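Local coordinates for putative lipoprotein (Parabacteroides distasonis ATCC 8503, PDB 3JX8) that is of unknown function but may act as a lipid-anchored cell-surface adhesin or lipid-binding protein, at residues R133-G138 and A153-L158; I171-T176 and I190-C195; M120-A125 and Y139-N144; D159-S164 and A180-A185. One frame throughout, in Å; residues are numbered along the deposited sequence.

Contact 1. Residues R133-G138 and A153-L158; sequences RGPVKG and AKDIQL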
loop_
_atom_site.group_PDB
_atom_site.type_symbol
_atom_site.label_atom_id
_atom_site.label_comp_id
_atom_site.label_asym_id
_atom_site.label_seq_id
_atom_site.Cartn_x
_atom_site.Cartn_y
_atom_site.Cartn_z
ATOM N N ARG A 133 -16.496 -2.754 18.945
ATOM C CA ARG A 133 -16.944 -3.886 19.755
ATOM C C ARG A 133 -18.433 -4.050 19.740
ATOM O O ARG A 133 -18.926 -5.153 19.866
ATOM C CB ARG A 133 -16.475 -3.749 21.197
ATOM C CG ARG A 133 -14.977 -3.724 21.311
ATOM C CD ARG A 133 -14.544 -3.614 22.750
ATOM N NE ARG A 133 -13.095 -3.779 22.882
ATOM C CZ ARG A 133 -12.396 -3.532 23.999
ATOM N NH1 ARG A 133 -12.999 -3.077 25.092
ATOM N NH2 ARG A 133 -11.077 -3.724 24.029
ATOM N N GLY A 134 -19.155 -2.958 19.615
ATOM C CA GLY A 134 -20.608 -3.023 19.646
ATOM C C GLY A 134 -21.154 -3.409 18.294
ATOM O O GLY A 134 -20.429 -3.371 17.296
ATOM N N PRO A 135 -22.437 -3.759 18.242
ATOM C CA PRO A 135 -23.076 -4.013 16.957
ATOM C C PRO A 135 -23.106 -2.775 16.091
ATOM O O PRO A 135 -23.534 -1.720 16.547
ATOM C CB PRO A 135 -24.502 -4.435 17.332
ATOM C CG PRO A 135 -24.456 -4.767 18.773
ATOM C CD PRO A 135 -23.346 -3.989 19.371
ATOM N N VAL A 136 -22.600 -2.898 14.869
ATOM C CA VAL A 136 -22.656 -1.809 13.899
ATOM C C VAL A 136 -23.634 -2.260 12.852
ATOM O O VAL A 136 -23.533 -3.379 12.351
ATOM C CB VAL A 136 -21.289 -1.537 13.267
ATOM C CG1 VAL A 136 -21.377 -0.486 12.150
ATOM C CG2 VAL A 136 -20.308 -1.143 14.358
ATOM N N LYS A 137 -24.572 -1.391 12.524
ATOM C CA LYS A 137 -25.608 -1.708 11.564
ATOM C C LYS A 137 -25.876 -0.509 10.689
ATOM O O LYS A 137 -25.931 0.610 11.176
ATOM C CB LYS A 137 -26.858 -2.110 12.328
ATOM C CG LYS A 137 -28.076 -2.363 11.501
ATOM C CD LYS A 137 -29.217 -2.970 12.368
ATOM C CE LYS A 137 -30.422 -3.412 11.519
ATOM N NZ LYS A 137 -31.666 -3.618 12.361
ATOM N N GLY A 138 -26.025 -0.731 9.388
ATOM C CA GLY A 138 -26.299 0.363 8.469
ATOM C C GLY A 138 -25.830 0.161 7.040
ATOM O O GLY A 138 -25.677 -0.976 6.559
ATOM N N ALA A 153 -13.747 -5.299 13.713
ATOM C CA ALA A 153 -15.165 -4.977 13.873
ATOM C C ALA A 153 -15.827 -6.279 14.253
ATOM O O ALA A 153 -15.926 -7.193 13.433
ATOM C CB ALA A 153 -15.756 -4.401 12.597
ATOM N N LYS A 154 -16.276 -6.372 15.492
ATOM C CA LYS A 154 -16.767 -7.622 16.060
ATOM C C LYS A 154 -18.184 -8.020 15.713
ATOM O O LYS A 154 -18.541 -9.174 15.885
ATOM C CB LYS A 154 -16.626 -7.591 17.573
ATOM C CG LYS A 154 -15.176 -7.524 18.002
ATOM C CD LYS A 154 -15.001 -7.738 19.494
ATOM C CE LYS A 154 -13.517 -7.969 19.833
ATOM N NZ LYS A 154 -13.214 -7.726 21.283
ATOM N N ASP A 155 -18.988 -7.117 15.185
ATOM C CA ASP A 155 -20.403 -7.426 15.010
ATOM C C ASP A 155 -21.024 -6.430 14.064
ATOM O O ASP A 155 -21.555 -5.387 14.492
ATOM C CB ASP A 155 -21.071 -7.351 16.394
ATOM C CG ASP A 155 -22.560 -7.707 16.396
ATOM O OD1 ASP A 155 -23.175 -8.002 15.355
ATOM O OD2 ASP A 155 -23.115 -7.659 17.510
ATOM N N ILE A 156 -20.964 -6.740 12.773
ATOM C CA ILE A 156 -21.446 -5.826 11.748
ATOM C C ILE A 156 -22.613 -6.428 11.008
ATOM O O ILE A 156 -22.707 -7.645 10.846
ATOM C CB ILE A 156 -20.315 -5.388 10.754
ATOM C CG1 ILE A 156 -19.940 -6.531 9.783
ATOM C CG2 ILE A 156 -19.096 -4.802 11.544
ATOM C CD1 ILE A 156 -18.618 -6.325 9.015
ATOM N N GLN A 157 -23.488 -5.537 10.561
ATOM C CA GLN A 157 -24.633 -5.842 9.725
ATOM C C GLN A 157 -24.764 -4.666 8.766
ATOM O O GLN A 157 -25.287 -3.604 9.128
ATOM C CB GLN A 157 -25.892 -6.005 10.573
ATOM C CG GLN A 157 -27.011 -6.657 9.816
ATOM C CD GLN A 157 -28.344 -6.664 10.556
ATOM O OE1 GLN A 157 -28.437 -6.310 11.727
ATOM N NE2 GLN A 157 -29.386 -7.063 9.852
ATOM N N LEU A 158 -24.252 -4.856 7.547
ATOM C CA LEU A 158 -24.071 -3.776 6.601
ATOM C C LEU A 158 -24.556 -4.137 5.199
ATOM O O LEU A 158 -24.506 -5.294 4.782
ATOM C CB LEU A 158 -22.572 -3.425 6.522
ATOM C CG LEU A 158 -21.886 -2.885 7.781
ATOM C CD1 LEU A 158 -20.371 -2.968 7.634
ATOM C CD2 LEU A 158 -22.363 -1.468 8.073
HETATM O O HOH W 1 -21.665 -7.236 19.828
HETATM O O HOH W 2 -11.174 -6.406 22.145
HETATM O O HOH W 3 -18.758 -4.392 15.290
HETATM O O HOH W 4 -24.246 -5.599 13.880
#

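Contact 2. Residues I171-T176 and I190-C195; sequences IEVIGT and IKAFDC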
loop_
_atom_site.group_PDB
_atom_site.type_symbol
_atom_site.label_atom_id
_atom_site.label_comp_id
_atom_site.label_asym_id
_atom_site.label_seq_id
_atom_site.Cartn_x
_atom_site.Cartn_y
_atom_site.Cartn_z
ATOM N N ILE A 171 -6.743 -6.599 9.484
ATOM C CA ILE A 171 -8.118 -6.189 9.609
ATOM C C ILE A 171 -8.916 -7.457 9.782
ATOM O O ILE A 171 -8.716 -8.418 9.015
ATOM C CB ILE A 171 -8.634 -5.423 8.394
ATOM C CG1 ILE A 171 -7.763 -4.194 8.145
ATOM C CG2 ILE A 171 -10.123 -5.031 8.594
ATOM C CD1 ILE A 171 -8.140 -3.385 6.919
ATOM N N GLU A 172 -9.805 -7.454 10.785
ATOM C CA GLU A 172 -10.689 -8.569 11.075
ATOM C C GLU A 172 -12.133 -8.100 11.212
ATOM O O GLU A 172 -12.414 -7.122 11.925
ATOM C CB GLU A 172 -10.254 -9.289 12.346
ATOM C CG GLU A 172 -11.178 -10.436 12.717
ATOM C CD GLU A 172 -10.629 -11.331 13.850
ATOM O OE1 GLU A 172 -9.637 -10.970 14.502
ATOM O OE2 GLU A 172 -11.209 -12.417 14.074
ATOM N N VAL A 173 -13.048 -8.803 10.541
ATOM C CA VAL A 173 -14.449 -8.412 10.477
ATOM C C VAL A 173 -15.325 -9.618 10.665
ATOM O O VAL A 173 -15.051 -10.698 10.114
ATOM C CB VAL A 173 -14.822 -7.642 9.165
ATOM C CG1 VAL A 173 -14.076 -6.328 9.117
ATOM C CG2 VAL A 173 -14.572 -8.466 7.888
ATOM N N ILE A 174 -16.364 -9.437 11.478
ATOM C CA ILE A 174 -17.261 -10.496 11.887
ATOM C C ILE A 174 -18.683 -9.975 11.765
ATOM O O ILE A 174 -19.001 -8.892 12.253
ATOM C CB ILE A 174 -16.982 -10.893 13.362
ATOM C CG1 ILE A 174 -15.532 -11.418 13.515
ATOM C CG2 ILE A 174 -18.029 -11.917 13.876
ATOM C CD1 ILE A 174 -15.006 -11.425 14.982
ATOM N N GLY A 175 -19.530 -10.732 11.082
ATOM C CA GLY A 175 -20.937 -10.377 10.933
ATOM C C GLY A 175 -21.530 -10.788 9.604
ATOM O O GLY A 175 -21.246 -11.875 9.094
ATOM N N THR A 176 -22.339 -9.891 9.050
ATOM C CA THR A 176 -23.018 -10.086 7.774
ATOM C C THR A 176 -22.959 -8.806 6.960
ATOM O O THR A 176 -23.123 -7.696 7.510
ATOM C CB THR A 176 -24.504 -10.384 7.996
ATOM O OG1 THR A 176 -24.604 -11.627 8.665
ATOM C CG2 THR A 176 -25.256 -10.541 6.670
ATOM N N ILE A 190 -6.250 -9.823 5.899
ATOM C CA ILE A 190 -7.647 -9.587 6.207
ATOM C C ILE A 190 -8.259 -10.922 6.641
ATOM O O ILE A 190 -8.113 -11.957 5.969
ATOM C CB ILE A 190 -8.423 -8.978 5.063
ATOM C CG1 ILE A 190 -7.941 -7.558 4.796
ATOM C CG2 ILE A 190 -9.933 -8.942 5.417
ATOM C CD1 ILE A 190 -8.562 -6.892 3.560
ATOM N N LYS A 191 -8.912 -10.907 7.796
ATOM C CA LYS A 191 -9.560 -12.093 8.327
ATOM C C LYS A 191 -11.061 -11.866 8.308
ATOM O O LYS A 191 -11.602 -11.057 9.081
ATOM C CB LYS A 191 -9.138 -12.347 9.768
ATOM C CG LYS A 191 -7.695 -12.660 9.998
ATOM C CD LYS A 191 -7.515 -12.956 11.482
ATOM C CE LYS A 191 -6.115 -13.401 11.808
ATOM N NZ LYS A 191 -5.894 -13.297 13.291
ATOM N N ALA A 192 -11.736 -12.572 7.425
ATOM C CA ALA A 192 -13.156 -12.340 7.231
ATOM C C ALA A 192 -13.939 -13.614 7.031
ATOM O O ALA A 192 -15.005 -13.577 6.452
ATOM C CB ALA A 192 -13.375 -11.352 6.073
ATOM N N PHE A 193 -13.443 -14.727 7.549
ATOM C CA PHE A 193 -14.172 -15.995 7.451
ATOM C C PHE A 193 -15.518 -15.957 8.172
ATOM O O PHE A 193 -16.426 -16.639 7.755
ATOM C CB PHE A 193 -13.374 -17.177 8.043
ATOM C CG PHE A 193 -12.437 -17.882 7.075
ATOM C CD1 PHE A 193 -12.708 -17.984 5.714
ATOM C CD2 PHE A 193 -11.323 -18.551 7.571
ATOM C CE1 PHE A 193 -11.831 -18.677 4.862
ATOM C CE2 PHE A 193 -10.456 -19.253 6.719
ATOM C CZ PHE A 193 -10.720 -19.307 5.379
ATOM N N ASP A 194 -15.651 -15.189 9.265
ATOM C CA ASP A 194 -16.960 -15.069 9.945
ATOM C C ASP A 194 -17.685 -13.789 9.611
ATOM O O ASP A 194 -18.529 -13.314 10.384
ATOM C CB ASP A 194 -16.813 -15.204 11.452
ATOM C CG ASP A 194 -16.255 -16.546 11.844
ATOM O OD1 ASP A 194 -16.588 -17.584 11.186
ATOM O OD2 ASP A 194 -15.461 -16.563 12.819
ATOM N N CYS A 195 -17.357 -13.235 8.450
ATOM C CA CYS A 195 -18.111 -12.148 7.904
ATOM C C CYS A 195 -18.768 -12.672 6.659
ATOM O O CYS A 195 -18.138 -12.797 5.636
ATOM C CB CYS A 195 -17.230 -10.959 7.607
ATOM S SG CYS A 195 -18.154 -9.667 6.783
HETATM O O HOH W 5 -14.045 -13.072 10.377
#

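Contact 3. Residues M120-A125 and Y139-N144; sequences MEINMA and YKLECN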
loop_
_atom_site.group_PDB
_atom_site.type_symbol
_atom_site.label_atom_id
_atom_site.label_comp_id
_atom_site.label_asym_id
_atom_site.label_seq_id
_atom_site.Cartn_x
_atom_site.Cartn_y
_atom_site.Cartn_z
HETATM N N MSE A 120 -19.742 5.235 7.586
HETATM C CA MSE A 120 -18.634 5.372 8.508
HETATM C C MSE A 120 -17.307 4.954 7.836
HETATM O O MSE A 120 -17.153 3.809 7.376
HETATM C CB MSE A 120 -18.875 4.575 9.783
HETATM C CG MSE A 120 -17.750 4.794 10.820
HETATM SE SE MSE A 120 -17.950 3.695 12.386
HETATM C CE MSE A 120 -19.084 4.958 13.386
ATOM N N GLU A 121 -16.356 5.886 7.819
ATOM C CA GLU A 121 -15.010 5.639 7.299
ATOM C C GLU A 121 -13.961 5.705 8.405
ATOM O O GLU A 121 -13.814 6.737 9.071
ATOM C CB GLU A 121 -14.680 6.687 6.246
ATOM C CG GLU A 121 -13.344 6.486 5.572
ATOM C CD GLU A 121 -13.093 7.510 4.502
ATOM O OE1 GLU A 121 -13.992 7.739 3.673
ATOM O OE2 GLU A 121 -12.013 8.101 4.496
ATOM N N ILE A 122 -13.246 4.605 8.601
ATOM C CA ILE A 122 -12.135 4.516 9.556
ATOM C C ILE A 122 -10.799 4.473 8.812
ATOM O O ILE A 122 -10.580 3.590 7.961
ATOM C CB ILE A 122 -12.242 3.249 10.395
ATOM C CG1 ILE A 122 -13.576 3.218 11.116
ATOM C CG2 ILE A 122 -11.128 3.168 11.427
ATOM C CD1 ILE A 122 -13.608 2.183 12.153
ATOM N N ASN A 123 -9.924 5.435 9.116
ATOM C CA ASN A 123 -8.582 5.514 8.527
ATOM C C ASN A 123 -7.553 5.508 9.659
ATOM O O ASN A 123 -7.540 6.407 10.504
ATOM C CB ASN A 123 -8.410 6.775 7.698
ATOM C CG ASN A 123 -9.417 6.884 6.556
ATOM O OD1 ASN A 123 -9.514 6.003 5.702
ATOM N ND2 ASN A 123 -10.137 7.993 6.518
HETATM N N MSE A 124 -6.741 4.466 9.709
HETATM C CA MSE A 124 -5.662 4.337 10.677
HETATM C C MSE A 124 -4.253 4.237 10.044
HETATM O O MSE A 124 -4.052 3.468 9.104
HETATM C CB MSE A 124 -5.887 3.104 11.490
HETATM C CG MSE A 124 -4.537 2.479 12.001
HETATM SE SE MSE A 124 -4.990 1.942 13.728
HETATM C CE MSE A 124 -4.135 3.458 14.734
ATOM N N ALA A 125 -3.290 4.998 10.575
ATOM C CA ALA A 125 -1.888 4.818 10.248
ATOM C C ALA A 125 -1.142 4.504 11.547
ATOM O O ALA A 125 -1.291 5.208 12.550
ATOM C CB ALA A 125 -1.324 6.061 9.551
ATOM N N TYR A 139 -25.590 1.279 6.356
ATOM C CA TYR A 139 -25.341 1.245 4.930
ATOM C C TYR A 139 -23.906 0.879 4.562
ATOM O O TYR A 139 -23.686 -0.109 3.873
ATOM C CB TYR A 139 -25.759 2.560 4.299
ATOM C CG TYR A 139 -25.422 2.674 2.834
ATOM C CD1 TYR A 139 -26.128 1.957 1.875
ATOM C CD2 TYR A 139 -24.399 3.523 2.401
ATOM C CE1 TYR A 139 -25.827 2.078 0.516
ATOM C CE2 TYR A 139 -24.093 3.654 1.063
ATOM C CZ TYR A 139 -24.814 2.929 0.120
ATOM O OH TYR A 139 -24.487 3.063 -1.217
ATOM N N LYS A 140 -22.942 1.663 5.019
ATOM C CA LYS A 140 -21.562 1.460 4.610
ATOM C C LYS A 140 -20.532 1.679 5.715
ATOM O O LYS A 140 -20.559 2.703 6.418
ATOM C CB LYS A 140 -21.249 2.339 3.406
ATOM C CG LYS A 140 -19.816 2.192 2.942
ATOM C CD LYS A 140 -19.581 2.639 1.521
ATOM C CE LYS A 140 -18.097 2.307 1.103
ATOM N NZ LYS A 140 -17.913 2.234 -0.400
ATOM N N LEU A 141 -19.655 0.691 5.893
ATOM C CA LEU A 141 -18.452 0.825 6.705
ATOM C C LEU A 141 -17.202 0.663 5.819
ATOM O O LEU A 141 -17.074 -0.302 5.036
ATOM C CB LEU A 141 -18.413 -0.207 7.817
ATOM C CG LEU A 141 -17.173 -0.184 8.750
ATOM C CD1 LEU A 141 -17.057 1.149 9.532
ATOM C CD2 LEU A 141 -17.207 -1.400 9.695
ATOM N N GLU A 142 -16.265 1.591 5.972
ATOM C CA GLU A 142 -14.973 1.507 5.294
ATOM C C GLU A 142 -13.871 1.501 6.348
ATOM O O GLU A 142 -13.854 2.361 7.242
ATOM C CB GLU A 142 -14.843 2.678 4.354
ATOM C CG GLU A 142 -13.737 2.564 3.389
ATOM C CD GLU A 142 -13.727 3.678 2.358
ATOM O OE1 GLU A 142 -14.771 3.907 1.717
ATOM O OE2 GLU A 142 -12.662 4.298 2.168
ATOM N N CYS A 143 -13.013 0.490 6.299
ATOM C CA CYS A 143 -11.850 0.328 7.205
ATOM C C CYS A 143 -10.545 0.346 6.418
ATOM O O CYS A 143 -10.199 -0.628 5.715
ATOM C CB CYS A 143 -11.914 -1.020 7.893
ATOM S SG CYS A 143 -13.286 -1.216 9.005
ATOM N N ASN A 144 -9.819 1.440 6.532
ATOM C CA ASN A 144 -8.589 1.602 5.829
ATOM C C ASN A 144 -7.470 1.689 6.808
ATOM O O ASN A 144 -7.552 2.433 7.814
ATOM C CB ASN A 144 -8.655 2.861 5.020
ATOM C CG ASN A 144 -9.830 2.861 4.086
ATOM O OD1 ASN A 144 -10.123 1.838 3.455
ATOM N ND2 ASN A 144 -10.533 3.982 4.009
HETATM O O HOH W 6 -16.295 6.157 2.338
#

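Contact 4. Residues D159-S164 and A180-A185; sequences DNLSCS and ASFNVA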
loop_
_atom_site.group_PDB
_atom_site.type_symbol
_atom_site.label_atom_id
_atom_site.label_comp_id
_atom_site.label_asym_id
_atom_site.label_seq_id
_atom_site.Cartn_x
_atom_site.Cartn_y
_atom_site.Cartn_z
ATOM N N ASP A 159 -24.971 -3.120 4.448
ATOM C CA ASP A 159 -25.171 -3.280 3.015
ATOM C C ASP A 159 -23.824 -3.383 2.302
ATOM O O ASP A 159 -23.673 -4.169 1.369
ATOM C CB ASP A 159 -25.962 -2.102 2.440
ATOM C CG ASP A 159 -27.340 -1.987 3.041
ATOM O OD1 ASP A 159 -27.949 -3.038 3.327
ATOM O OD2 ASP A 159 -27.825 -0.856 3.248
ATOM N N ASN A 160 -22.870 -2.565 2.735
ATOM C CA ASN A 160 -21.572 -2.437 2.082
ATOM C C ASN A 160 -20.425 -2.371 3.051
ATOM O O ASN A 160 -20.477 -1.608 4.007
ATOM C CB ASN A 160 -21.578 -1.175 1.253
ATOM C CG ASN A 160 -22.673 -1.195 0.245
ATOM O OD1 ASN A 160 -22.569 -1.871 -0.786
ATOM N ND2 ASN A 160 -23.759 -0.519 0.552
ATOM N N LEU A 161 -19.381 -3.154 2.791
ATOM C CA LEU A 161 -18.161 -3.128 3.598
ATOM C C LEU A 161 -16.977 -3.011 2.677
ATOM O O LEU A 161 -16.861 -3.755 1.694
ATOM C CB LEU A 161 -18.013 -4.407 4.413
ATOM C CG LEU A 161 -16.675 -4.557 5.177
ATOM C CD1 LEU A 161 -16.524 -3.505 6.289
ATOM C CD2 LEU A 161 -16.518 -5.982 5.744
ATOM N N SER A 162 -16.059 -2.113 2.999
ATOM C CA SER A 162 -14.832 -2.025 2.243
ATOM C C SER A 162 -13.632 -1.968 3.172
ATOM O O SER A 162 -13.578 -1.111 4.055
ATOM C CB SER A 162 -14.885 -0.777 1.383
ATOM O OG SER A 162 -13.624 -0.550 0.828
ATOM N N CYS A 163 -12.667 -2.866 2.974
ATOM C CA CYS A 163 -11.410 -2.839 3.742
ATOM C C CYS A 163 -10.194 -2.822 2.852
ATOM O O CYS A 163 -10.045 -3.716 1.989
ATOM C CB CYS A 163 -11.295 -4.074 4.635
ATOM S SG CYS A 163 -12.678 -4.319 5.717
ATOM N N SER A 164 -9.306 -1.857 3.102
ATOM C CA SER A 164 -8.029 -1.743 2.423
ATOM C C SER A 164 -6.916 -1.661 3.453
ATOM O O SER A 164 -6.931 -0.808 4.355
ATOM C CB SER A 164 -7.997 -0.508 1.571
ATOM O OG SER A 164 -9.100 -0.517 0.706
ATOM N N ALA A 180 -19.019 -6.859 -0.158
ATOM C CA ALA A 180 -17.749 -6.642 0.497
ATOM C C ALA A 180 -16.637 -6.479 -0.535
ATOM O O ALA A 180 -16.598 -7.163 -1.588
ATOM C CB ALA A 180 -17.403 -7.813 1.434
ATOM N N SER A 181 -15.709 -5.593 -0.202
ATOM C CA SER A 181 -14.505 -5.417 -0.963
ATOM C C SER A 181 -13.291 -5.481 0.005
ATOM O O SER A 181 -13.222 -4.715 0.968
ATOM C CB SER A 181 -14.610 -4.109 -1.700
ATOM O OG SER A 181 -13.333 -3.764 -2.156
ATOM N N PHE A 182 -12.386 -6.437 -0.215
ATOM C CA PHE A 182 -11.200 -6.654 0.612
ATOM C C PHE A 182 -9.911 -6.503 -0.180
ATOM O O PHE A 182 -9.687 -7.215 -1.179
ATOM C CB PHE A 182 -11.233 -8.051 1.200
ATOM C CG PHE A 182 -12.401 -8.306 2.086
ATOM C CD1 PHE A 182 -12.690 -7.462 3.139
ATOM C CD2 PHE A 182 -13.197 -9.421 1.906
ATOM C CE1 PHE A 182 -13.782 -7.711 3.973
ATOM C CE2 PHE A 182 -14.280 -9.676 2.754
ATOM C CZ PHE A 182 -14.565 -8.812 3.793
ATOM N N ASN A 183 -9.045 -5.604 0.271
ATOM C CA ASN A 183 -7.849 -5.237 -0.469
ATOM C C ASN A 183 -6.638 -5.247 0.440
ATOM O O ASN A 183 -6.659 -4.639 1.512
ATOM C CB ASN A 183 -8.015 -3.864 -1.056
ATOM C CG ASN A 183 -9.257 -3.747 -1.857
ATOM O OD1 ASN A 183 -9.294 -4.137 -3.022
ATOM N ND2 ASN A 183 -10.327 -3.269 -1.226
ATOM N N VAL A 184 -5.611 -5.980 0.036
ATOM C CA VAL A 184 -4.323 -5.977 0.718
ATOM C C VAL A 184 -3.177 -5.595 -0.244
ATOM O O VAL A 184 -3.020 -6.215 -1.306
ATOM C CB VAL A 184 -4.036 -7.349 1.331
ATOM C CG1 VAL A 184 -2.655 -7.341 1.984
ATOM C CG2 VAL A 184 -5.133 -7.697 2.319
ATOM N N ALA A 185 -2.388 -4.578 0.129
ATOM C CA ALA A 185 -1.178 -4.207 -0.600
ATOM C C ALA A 185 -0.023 -4.294 0.384
ATOM O O ALA A 185 0.311 -3.314 1.065
ATOM C CB ALA A 185 -1.298 -2.802 -1.185
#

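Contact 1. Residues R133-G138 and A153-L158
Asp155 O receives the backbone N-H of Val136 at 2.7 Å, the shortest protein-to-protein hydrogen bond of this pairing, and a water lies 2.8 Å from both Asp155 O and Val136 O. This is the parallel, in-register stacking of a beta-solenoid: two successive coils run side by side as they round a corner. Gln157 N then donates to Val136 O, and Gly138 N to Gln157 O, so the bonds alternate from strand to strand. On the inner face Val136 and Ile156 meet loosely, CB to CG2 at 4.3 Å, while Leu158 CD2 swings back to within 3.7 Å of Gly138 O. The opposite face is exposed. There Lys137 and Gln157 extend side by side in the same direction, and Gln157 OE1 lies 3.5 Å from both CD and CE of the lysine.

Ahead of the strands the coils part slightly and water mediates. One water accepts from Asp155 N and donates to Gly134 O; another accepts from Lys154 NZ and, weakly, from Arg133 NH2, while Arg133 NE forms a salt bridge with Glu131. Asp155 CG, anti to the backbone N (chi1 -178°), lies beside Pro135, and Asp155 OD2 is 3.4 Å from Pro135 CG.

Contact 2. Residues I171-T176 and I190-C195
Val173 and the pair Ala192 and Cys195 form the apolar centre of this contact. One methyl of Val173, CG2, sits between its own backbone N and carbonyl carbon (the CG1 torsion, chi1, is -64°), and from there it touches Ala192 CB at 3.6 Å and Cys195 CB at 3.7 Å. Cys195 SG, anti to its backbone N, stays on the same inner side. Further back Ile171 and Ile190 overlap more loosely, Ile171 CB and Ile190 CG1 being 4.2 Å apart. On the other face the side chains of Glu172 and Lys191 cross obliquely. It is their aliphatic parts that meet, Glu172 CG against Lys191 CB, and the charged ends approach without closing a salt bridge; Lys191 NZ has a long, weak ion pair with Glu170.

The backbones illustrate how neighbouring coils of a beta-solenoid stay paired even where one of them carries an extra residue. Two backbone bonds, Lys191 N to Ile171 O and Val173 N to Lys191 O, join the parallel strands. A type I turn from Ala192 to Cys195 then shifts the register by one, and a water spans the interruption, donating to Val173 O (2.6 Å) and accepting from Asp194 N (2.9 Å). Pairing resumes where Gly175 N donates to Asp194 O at 2.9 Å, the donor tilted 20° from the carbonyl plane. Asp194 O also lies against Ile174, 3.8 Å from its CG2.

Contact 3. Residues M120-A125 and Y139-N144
Met120, a selenomethionine here, lies alongside Leu141 on the buried face of two parallel strands, and Leu141 CD1 rests 3.9 Å from its CB, CG and SE alike. A Leu141 chi2 of 62° brings CD1 within 3.4 Å of Met120 O. Ile122 CG1 touches the same methyl more distantly, and Val130 and Leu132 of the facing strand 129-132 close this side. Five backbone bonds tie the strands, among them a nearly straight one from Ile122 N to Glu142 O at 2.7 Å.

The outer face is polar and partly exposed, and there hydrogen bonds do the work of packing. The amides of Asn123 and Asn144 lie side by side, their planes 15° apart, and Asn144 ND2 donates to Asn123 OD1 at 2.8 Å. The second N-H of Asn144 ND2 goes to the anti lone pair of Glu142 OE2; Asn123 ND2 binds Glu121 OE2 in the same way and also reaches Asn102 OD1. The two glutamates, aligned beside the asparagines, stack carboxylate over carboxylate, a probable repulsion that a water donating to both may ease. The Asn123-Asn144 pair is the familiar asparagine stacking of parallel beta-solenoids, like side chains aligned on successive coils.

Contact 4. Residues D159-S164 and A180-A185
Leu161 to Ser164 pair with Ala180 to Asn183 in parallel register, the two strand axes 4.7 Å apart and 2° from parallel. Ser181 N donates to Leu161 O, Cys163 N to Ser181 O and Asn183 N to Cys163 O, the last at 2.7 Å.

Cys163 O is gripped twice. Besides the backbone N-H of Asn183 it takes a longer bond, 3.3 Å, from Asn183 ND2, a donor 51° out of the carbonyl plane. Asn183 CG lies beside its backbone N (chi1 -53°), and ND2 also donates to Ser181 OG at 3.2 Å. These two bonds, with that from Asn203 ND2 to Asn183 OD1, fix the rotation of the amide. Ser164 OG lies nearby on this partly exposed face.

On the other, buried face the Phe182 ring extends toward the neighbouring strand. Leu161 CD2 meets it obliquely, 3.7 Å from CE1. Cys163 comes to the edge: CB lies near the ring plane, 4.0 Å from CD1, and SG is 5.1 Å from the ring centre, a sulfur-aromatic contact at the rim. Val173, Ile190 and Ala192, on strands across the core, pack against the same ring. Such inward apolar side chains, stacked coil upon coil between facing parallel sheets, form the core of a beta-solenoid.

Overall arrangement
From the N terminus, strand 120-125 opens contact 3, residues 133-138 open contact 1, and residues 139-144 close contact 3 before residues 153-158 close contact 1, so the two contacts cross. The same pattern follows at once: contact 4 opens at residues 159-164, contact 2 at 171-176, contact 4 closes at 180-185 and contact 2 at 190-195. Each therefore closes a loop of about one coil. Contacts 3 and 4 belong to one sheet, in which strands 140-146 and 160-166 are neighbours; contacts 1 and 2 join the strands and corners of the other sides. Between them lies a shared apolar core, where Leu158 meets Leu141 and Ala192 meets Phe182.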